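Local coordinates for MAU2 chromatid cohesion factor homolog (Saccharomyces cerevisiae, PDB 4XDN), which forms a complex with Scc2 that is required for loading cohesin onto chromosomes, and so takes part in sister chromatid cohesion, at residues 57-60 and 61-65; 39-42 and 43-46; 390-393 and 394-398. All coordinates share one frame; numbering follows the deposited sequence.

Interaction 1 (57-60 and 61-65); sequences KQYY and GLMNM
Tyr59 holds its ring trans to the backbone N (chi1 171°), whereas Met63, one helical turn on, places CG opposite its carbonyl carbon and then bends at chi2 (-57°). Met63 CG lies over one face of the Tyr59 ring, 4.1 Å from Tyr59 CE2. The bend carries the methyl to the phenol end, where Met63 CE is 3.3 Å from Tyr59 OH and 3.7 Å from Tyr59 CZ. Sulfur stands farther off: Met63 SD is 5.4 Å from the centroid of the Tyr59 ring and 29° from its normal, an oblique Met-aromatic contact. This i to i+4 pair sits on helix 53-76 of the superhelix of Scc4, and both side chains pack on Ala43 of helix 29-45. The buried phenol is satisfied, since Tyr59 OH is hydrogen-bonded to Met369 N and Glu98 OE1. Tyr60 turns only an edge to Met63, with Tyr60 CD1 4.4 Å from Met63 CB, while Tyr59 CD2 lies over one face of the Tyr60 ring, 3.6 Å above its plane and toward the rim. Tyr60 OH bonds to Asn370 ND2 and to the backbone of another protein's chain. Met63 N donates to Tyr59 O at 3.2 Å, and Asn64 N to Tyr60 O at 2.8 Å.

Interaction 2 (39-42 and 43-46); sequences YRDH and AYSI
Arg40 and Tyr44 make the close-packed half of this i to i+4 contact, in the last turns of helix 29-45 in the superhelix of Scc4. The aliphatic part of Arg40 does the touching, with Arg40 CG 3.6 Å from Tyr44 CE2. Guanidinium and phenol planes are only 4° apart, and Tyr44 CE2 meets the guanidinium obliquely. Arg40 O lies over one face of the Tyr44 ring, and both side chains pack on Leu94 of helix 81-98, while Tyr44 and the buried Ala43 also touch Met63. Toward solvent the contact opens out at Asp41 and Ser45. Asp41 is gripped side-on by Arg40 through a single oxygen: Arg40 NE lies 2.9 Å and Arg40 NH2 3.2 Å from Asp41 OD1, on the same face of the carboxylate, while Arg40 NH1 forms a salt bridge with Glu90. Ser45 has OG between its backbone N and carbonyl carbon (chi1 76°), facing the previous turn. His42 O thereby gains a hydroxyl donor beside weak bonds from Ser45 N and Ile46 N. The imidazole end faces another protein's chain, His42 NE2 bonding to its backbone, and Ser45 OG, 2.5 Å from His42 O, lies 3.7 Å above one face of the ring.

Interaction 3 (390-393 and 394-398); sequences KVWE and QTLLK
The indole of Trp392 is met obliquely by Leu396, whose CD1 is 4.2 Å from both Trp392 CD1 and Trp392 NE1, so that the methyl reaches the pyrrole part of the ring. Leu419 and Met422 of helix 415-426 and Ile333 add further apolar contacts to Trp392, and NE1 donates to the backbone of another protein's chain. The other flat group, the carboxylate of Glu393, is carried on an extended chain to a salt bridge with Arg345 of helix 339-360. Together these contacts place the last turns of the long helix 369-398 among neighbouring helices of the Scc4 superhelix and beside its bound partner. With CG trans to the backbone N (chi1 -165°), the indole projects on the same side of the helix as Leu396, one turn later.

The polar centre of the contact is Val391 O. Thr395 N donates to it at 2.9 Å, and Thr395 OG1 also donates to Val391 O at 2.9 Å. The two donors approach from opposite faces of the carbonyl plane, the hydroxyl 38° above it. This second bond is possible because OG1 stands trans to the carbonyl carbon of Thr395 (chi1 -61°), leaning back over the preceding turn. A valine in place of Thr395 would probably cost Val391 O its hydroxyl donor, leaving the bond from the valine's own backbone amide and putting an apolar methyl against that oxygen. Next to these bonds, Leu396 N donates to Trp392 O at 3.0 Å, and Thr395 CB sits 3.4 Å from Trp392 O.

Interactions 1 and 2 lie on consecutive helices, 53-76 and 29-45, with their centres about 9 Å apart, and they pack directly on each other. Met63 CE is 3.5 Å from Tyr44 CE1 and 3.6 Å from Ala43 CB, while Tyr59 CE1 comes within 3.3 Å of Ala43 O. Interaction 3 is remote, its centre about 48 Å from that of interaction 1 and 46 Å from that of interaction 2, with nearest atoms about 33 Å away in both cases. Helix 369-398 spans the gap: its first residues, Met369 and Asn370, bond to the tyrosines of interaction 1, and its last turns hold interaction 3. All three sites also contact another protein's chain, probably Scc2.

Interaction 1 (57-60 and 61-65)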
loop_
_atom_site.group_PDB
_atom_site.type_symbol
_atom_site.label_atom_id
_atom_site.label_comp_id
_atom_site.label_asym_id
_atom_site.label_seq_id
_atom_site.Cartn_x
_atom_site.Cartn_y
_atom_site.Cartn_z
ATOM N N LYS A 57 23.545 -12.763 -18.571
ATOM C CA LYS A 57 24.340 -13.985 -18.561
ATOM C C LYS A 57 25.657 -13.772 -17.828
ATOM O O LYS A 57 26.114 -14.640 -17.086
ATOM C CB LYS A 57 24.612 -14.460 -19.988
ATOM C CG LYS A 57 23.397 -15.047 -20.683
ATOM C CD LYS A 57 23.707 -15.443 -22.115
ATOM C CE LYS A 57 24.638 -16.653 -22.160
ATOM N NZ LYS A 57 24.916 -17.072 -23.572
ATOM N N GLN A 58 26.262 -12.609 -18.038
ATOM C CA GLN A 58 27.520 -12.275 -17.383
ATOM C C GLN A 58 27.322 -12.069 -15.888
ATOM O O GLN A 58 28.135 -12.522 -15.081
ATOM C CB GLN A 58 28.132 -11.018 -18.003
ATOM C CG GLN A 58 28.465 -11.156 -19.476
ATOM C CD GLN A 58 29.855 -10.661 -19.804
ATOM O OE1 GLN A 58 30.846 -11.152 -19.261
ATOM N NE2 GLN A 58 29.937 -9.678 -20.693
ATOM N N TYR A 59 26.244 -11.382 -15.524
ATOM C CA TYR A 59 25.942 -11.134 -14.121
ATOM C C TYR A 59 25.775 -12.444 -13.365
ATOM O O TYR A 59 26.361 -12.637 -12.303
ATOM C CB TYR A 59 24.676 -10.288 -13.976
ATOM C CG TYR A 59 24.194 -10.171 -12.547
ATOM C CD1 TYR A 59 24.702 -9.197 -11.698
ATOM C CD2 TYR A 59 23.232 -11.038 -12.044
ATOM C CE1 TYR A 59 24.266 -9.089 -10.391
ATOM C CE2 TYR A 59 22.790 -10.938 -10.738
ATOM C CZ TYR A 59 23.310 -9.962 -9.917
ATOM O OH TYR A 59 22.871 -9.859 -8.614
ATOM N N TYR A 60 24.972 -13.342 -13.918
ATOM C CA TYR A 60 24.713 -14.619 -13.274
ATOM C C TYR A 60 25.874 -15.587 -13.491
ATOM O O TYR A 60 26.040 -16.543 -12.737
ATOM C CB TYR A 60 23.400 -15.216 -13.789
ATOM C CG TYR A 60 22.167 -14.654 -13.113
ATOM C CD1 TYR A 60 22.134 -14.459 -11.739
ATOM C CD2 TYR A 60 21.038 -14.317 -13.847
ATOM C CE1 TYR A 60 21.020 -13.946 -11.113
ATOM C CE2 TYR A 60 19.913 -13.802 -13.228
ATOM C CZ TYR A 60 19.912 -13.620 -11.858
ATOM O OH TYR A 60 18.804 -13.113 -11.222
ATOM N N GLY A 61 26.679 -15.331 -14.516
ATOM C CA GLY A 61 27.902 -16.082 -14.719
ATOM C C GLY A 61 28.832 -15.866 -13.540
ATOM O O GLY A 61 29.463 -16.803 -13.047
ATOM N N LEU A 62 28.902 -14.622 -13.079
ATOM C CA LEU A 62 29.721 -14.276 -11.925
ATOM C C LEU A 62 29.170 -14.904 -10.650
ATOM O O LEU A 62 29.923 -15.457 -9.849
ATOM C CB LEU A 62 29.805 -12.757 -11.768
ATOM C CG LEU A 62 30.570 -12.021 -12.872
ATOM C CD1 LEU A 62 30.268 -10.535 -12.826
ATOM C CD2 LEU A 62 32.067 -12.269 -12.744
ATOM N N MET A 63 27.854 -14.817 -10.463
ATOM C CA MET A 63 27.217 -15.380 -9.277
ATOM C C MET A 63 27.375 -16.893 -9.241
ATOM O O MET A 63 27.572 -17.482 -8.179
ATOM C CB MET A 63 25.733 -15.012 -9.234
ATOM C CG MET A 63 25.462 -13.548 -8.938
ATOM S SD MET A 63 26.202 -13.000 -7.387
ATOM C CE MET A 63 25.501 -11.356 -7.250
ATOM N N ASN A 64 27.286 -17.517 -10.410
ATOM C CA ASN A 64 27.478 -18.952 -10.528
ATOM C C ASN A 64 28.868 -19.342 -10.037
ATOM O O ASN A 64 29.017 -20.232 -9.201
ATOM C CB ASN A 64 27.281 -19.397 -11.977
ATOM C CG ASN A 64 27.157 -20.900 -12.115
ATOM O OD1 ASN A 64 26.551 -21.562 -11.276
ATOM N ND2 ASN A 64 27.729 -21.444 -13.181
ATOM N N MET A 65 29.884 -18.654 -10.550
ATOM C CA MET A 65 31.257 -18.896 -10.132
ATOM C C MET A 65 31.430 -18.680 -8.634
ATOM O O MET A 65 32.065 -19.487 -7.962
ATOM C CB MET A 65 32.219 -17.991 -10.903
ATOM C CG MET A 65 32.590 -18.523 -12.273
ATOM S SD MET A 65 33.501 -20.079 -12.217
ATOM C CE MET A 65 34.999 -19.563 -11.385
#

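Interaction 2 (39-42 and 43-46)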
loop_
_atom_site.group_PDB
_atom_site.type_symbol
_atom_site.label_atom_id
_atom_site.label_comp_id
_atom_site.label_asym_id
_atom_site.label_seq_id
_atom_site.Cartn_x
_atom_site.Cartn_y
_atom_site.Cartn_z
ATOM N N TYR A 39 34.079 -12.423 -7.249
ATOM C CA TYR A 39 33.067 -12.693 -8.267
ATOM C C TYR A 39 31.714 -12.108 -7.858
ATOM O O TYR A 39 31.006 -11.522 -8.678
ATOM C CB TYR A 39 32.933 -14.200 -8.508
ATOM C CG TYR A 39 34.089 -14.822 -9.262
ATOM C CD1 TYR A 39 34.572 -14.251 -10.432
ATOM C CD2 TYR A 39 34.697 -15.985 -8.801
ATOM C CE1 TYR A 39 35.626 -14.817 -11.122
ATOM C CE2 TYR A 39 35.753 -16.560 -9.485
ATOM C CZ TYR A 39 36.214 -15.973 -10.644
ATOM O OH TYR A 39 37.264 -16.544 -11.328
ATOM N N ARG A 40 31.367 -12.272 -6.585
ATOM C CA ARG A 40 30.112 -11.755 -6.053
ATOM C C ARG A 40 30.104 -10.231 -6.064
ATOM O O ARG A 40 29.192 -9.612 -6.608
ATOM C CB ARG A 40 29.886 -12.268 -4.629
ATOM C CG ARG A 40 28.631 -11.721 -3.936
ATOM C CD ARG A 40 28.716 -11.912 -2.432
ATOM N NE ARG A 40 29.876 -11.222 -1.870
ATOM C CZ ARG A 40 30.474 -11.551 -0.727
ATOM N NH1 ARG A 40 30.030 -12.571 -0.002
ATOM N NH2 ARG A 40 31.525 -10.858 -0.310
ATOM N N ASP A 41 31.124 -9.634 -5.456
ATOM C CA ASP A 41 31.172 -8.187 -5.284
ATOM C C ASP A 41 31.285 -7.462 -6.620
ATOM O O ASP A 41 30.885 -6.302 -6.738
ATOM C CB ASP A 41 32.340 -7.798 -4.374
ATOM C CG ASP A 41 32.191 -8.344 -2.966
ATOM O OD1 ASP A 41 31.057 -8.698 -2.578
ATOM O OD2 ASP A 41 33.208 -8.416 -2.244
ATOM N N HIS A 42 31.825 -8.144 -7.625
ATOM C CA HIS A 42 31.935 -7.564 -8.955
ATOM C C HIS A 42 30.592 -7.617 -9.674
ATOM O O HIS A 42 30.270 -6.737 -10.475
ATOM C CB HIS A 42 32.999 -8.285 -9.780
ATOM C CG HIS A 42 33.380 -7.553 -11.025
ATOM N ND1 HIS A 42 34.171 -6.425 -11.009
ATOM C CD2 HIS A 42 33.064 -7.774 -12.322
ATOM C CE1 HIS A 42 34.336 -5.989 -12.245
ATOM N NE2 HIS A 42 33.674 -6.787 -13.061
ATOM N N ALA A 43 29.811 -8.655 -9.390
ATOM C CA ALA A 43 28.459 -8.748 -9.924
ATOM C C ALA A 43 27.595 -7.622 -9.357
ATOM O O ALA A 43 26.789 -7.029 -10.073
ATOM C CB ALA A 43 27.852 -10.101 -9.607
ATOM N N TYR A 44 27.775 -7.324 -8.072
ATOM C CA TYR A 44 27.065 -6.216 -7.438
ATOM C C TYR A 44 27.457 -4.889 -8.073
ATOM O O TYR A 44 26.632 -3.980 -8.194
ATOM C CB TYR A 44 27.361 -6.155 -5.934
ATOM C CG TYR A 44 26.782 -7.282 -5.102
ATOM C CD1 TYR A 44 25.621 -7.943 -5.486
ATOM C CD2 TYR A 44 27.398 -7.678 -3.921
ATOM C CE1 TYR A 44 25.097 -8.967 -4.721
ATOM C CE2 TYR A 44 26.882 -8.698 -3.150
ATOM C CZ TYR A 44 25.734 -9.341 -3.552
ATOM O OH TYR A 44 25.226 -10.360 -2.781
ATOM N N SER A 45 28.722 -4.785 -8.471
ATOM C CA SER A 45 29.264 -3.531 -8.980
ATOM C C SER A 45 28.669 -3.164 -10.338
ATOM O O SER A 45 28.654 -1.994 -10.709
ATOM C CB SER A 45 30.792 -3.610 -9.083
ATOM O OG SER A 45 31.199 -4.379 -10.202
ATOM N N ILE A 46 28.178 -4.165 -11.067
ATOM C CA ILE A 46 27.585 -3.949 -12.390
ATOM C C ILE A 46 26.094 -4.293 -12.405
ATOM O O ILE A 46 25.480 -4.390 -13.468
ATOM C CB ILE A 46 28.306 -4.786 -13.476
ATOM C CG1 ILE A 46 28.271 -6.281 -13.137
ATOM C CG2 ILE A 46 29.746 -4.319 -13.632
ATOM C CD1 ILE A 46 27.281 -7.073 -13.948
#

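Interaction 3 (390-393 and 394-398)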
loop_
_atom_site.group_PDB
_atom_site.type_symbol
_atom_site.label_atom_id
_atom_site.label_comp_id
_atom_site.label_asym_id
_atom_site.label_seq_id
_atom_site.Cartn_x
_atom_site.Cartn_y
_atom_site.Cartn_z
ATOM N N LYS A 390 -4.387 11.013 -12.115
ATOM C CA LYS A 390 -4.585 12.020 -13.152
ATOM C C LYS A 390 -5.961 11.822 -13.777
ATOM O O LYS A 390 -6.738 12.768 -13.923
ATOM C CB LYS A 390 -3.497 11.926 -14.223
ATOM C CG LYS A 390 -3.533 13.044 -15.257
ATOM C CD LYS A 390 -2.704 12.689 -16.485
ATOM C CE LYS A 390 -2.517 13.890 -17.398
ATOM N NZ LYS A 390 -1.849 13.525 -18.679
ATOM N N VAL A 391 -6.249 10.578 -14.142
ATOM C CA VAL A 391 -7.540 10.213 -14.704
ATOM C C VAL A 391 -8.652 10.449 -13.685
ATOM O O VAL A 391 -9.719 10.953 -14.033
ATOM C CB VAL A 391 -7.543 8.736 -15.166
ATOM C CG1 VAL A 391 -8.953 8.255 -15.549
ATOM C CG2 VAL A 391 -6.594 8.558 -16.337
ATOM N N TRP A 392 -8.400 10.099 -12.428
ATOM C CA TRP A 392 -9.425 10.242 -11.405
ATOM C C TRP A 392 -9.786 11.706 -11.188
ATOM O O TRP A 392 -10.964 12.052 -11.088
ATOM C CB TRP A 392 -8.982 9.624 -10.081
ATOM C CG TRP A 392 -10.139 9.435 -9.151
ATOM C CD1 TRP A 392 -10.651 10.351 -8.281
ATOM C CD2 TRP A 392 -10.948 8.259 -9.019
ATOM N NE1 TRP A 392 -11.726 9.819 -7.609
ATOM C CE2 TRP A 392 -11.928 8.535 -8.044
ATOM C CE3 TRP A 392 -10.937 7.000 -9.628
ATOM C CZ2 TRP A 392 -12.884 7.597 -7.662
ATOM C CZ3 TRP A 392 -11.889 6.071 -9.245
ATOM C CH2 TRP A 392 -12.850 6.375 -8.273
ATOM N N GLU A 393 -8.776 12.568 -11.117
ATOM C CA GLU A 393 -9.028 13.981 -10.877
ATOM C C GLU A 393 -9.774 14.605 -12.056
ATOM O O GLU A 393 -10.614 15.482 -11.869
ATOM C CB GLU A 393 -7.725 14.742 -10.621
ATOM C CG GLU A 393 -7.971 16.173 -10.155
ATOM C CD GLU A 393 -6.700 16.937 -9.845
ATOM O OE1 GLU A 393 -5.604 16.458 -10.207
ATOM O OE2 GLU A 393 -6.805 18.024 -9.237
ATOM N N GLN A 394 -9.464 14.148 -13.266
ATOM C CA GLN A 394 -10.153 14.624 -14.462
ATOM C C GLN A 394 -11.612 14.189 -14.452
ATOM O O GLN A 394 -12.497 14.950 -14.848
ATOM C CB GLN A 394 -9.462 14.111 -15.727
ATOM C CG GLN A 394 -8.361 15.021 -16.248
ATOM C CD GLN A 394 -8.876 16.379 -16.690
ATOM O OE1 GLN A 394 -8.322 17.415 -16.322
ATOM N NE2 GLN A 394 -9.936 16.379 -17.491
ATOM N N THR A 395 -11.856 12.963 -13.999
ATOM C CA THR A 395 -13.211 12.434 -13.909
ATOM C C THR A 395 -14.044 13.262 -12.940
ATOM O O THR A 395 -15.204 13.576 -13.217
ATOM C CB THR A 395 -13.210 10.955 -13.461
ATOM O OG1 THR A 395 -12.494 10.165 -14.417
ATOM C CG2 THR A 395 -14.630 10.416 -13.341
ATOM N N LEU A 396 -13.450 13.613 -11.806
ATOM C CA LEU A 396 -14.105 14.483 -10.837
ATOM C C LEU A 396 -14.399 15.849 -11.445
ATOM O O LEU A 396 -15.470 16.418 -11.237
ATOM C CB LEU A 396 -13.237 14.653 -9.591
ATOM C CG LEU A 396 -13.610 13.820 -8.365
ATOM C CD1 LEU A 396 -12.518 13.932 -7.316
ATOM C CD2 LEU A 396 -14.946 14.271 -7.795
ATOM N N LEU A 397 -13.437 16.370 -12.200
ATOM C CA LEU A 397 -13.544 17.711 -12.759
ATOM C C LEU A 397 -14.569 17.783 -13.887
ATOM O O LEU A 397 -15.359 18.722 -13.949
ATOM C CB LEU A 397 -12.178 18.182 -13.271
ATOM C CG LEU A 397 -12.132 19.584 -13.889
ATOM C CD1 LEU A 397 -12.474 20.650 -12.856
ATOM C CD2 LEU A 397 -10.764 19.851 -14.512
ATOM N N LYS A 398 -14.559 16.783 -14.766
ATOM C CA LYS A 398 -15.329 16.844 -16.008
ATOM C C LYS A 398 -16.630 16.042 -15.970
ATOM O O LYS A 398 -17.545 16.299 -16.752
ATOM C CB LYS A 398 -14.468 16.352 -17.176
ATOM C CG LYS A 398 -13.213 17.181 -17.416
ATOM C CD LYS A 398 -13.560 18.642 -17.643
ATOM C CE LYS A 398 -12.415 19.403 -18.290
ATOM N NZ LYS A 398 -12.829 20.788 -18.661
#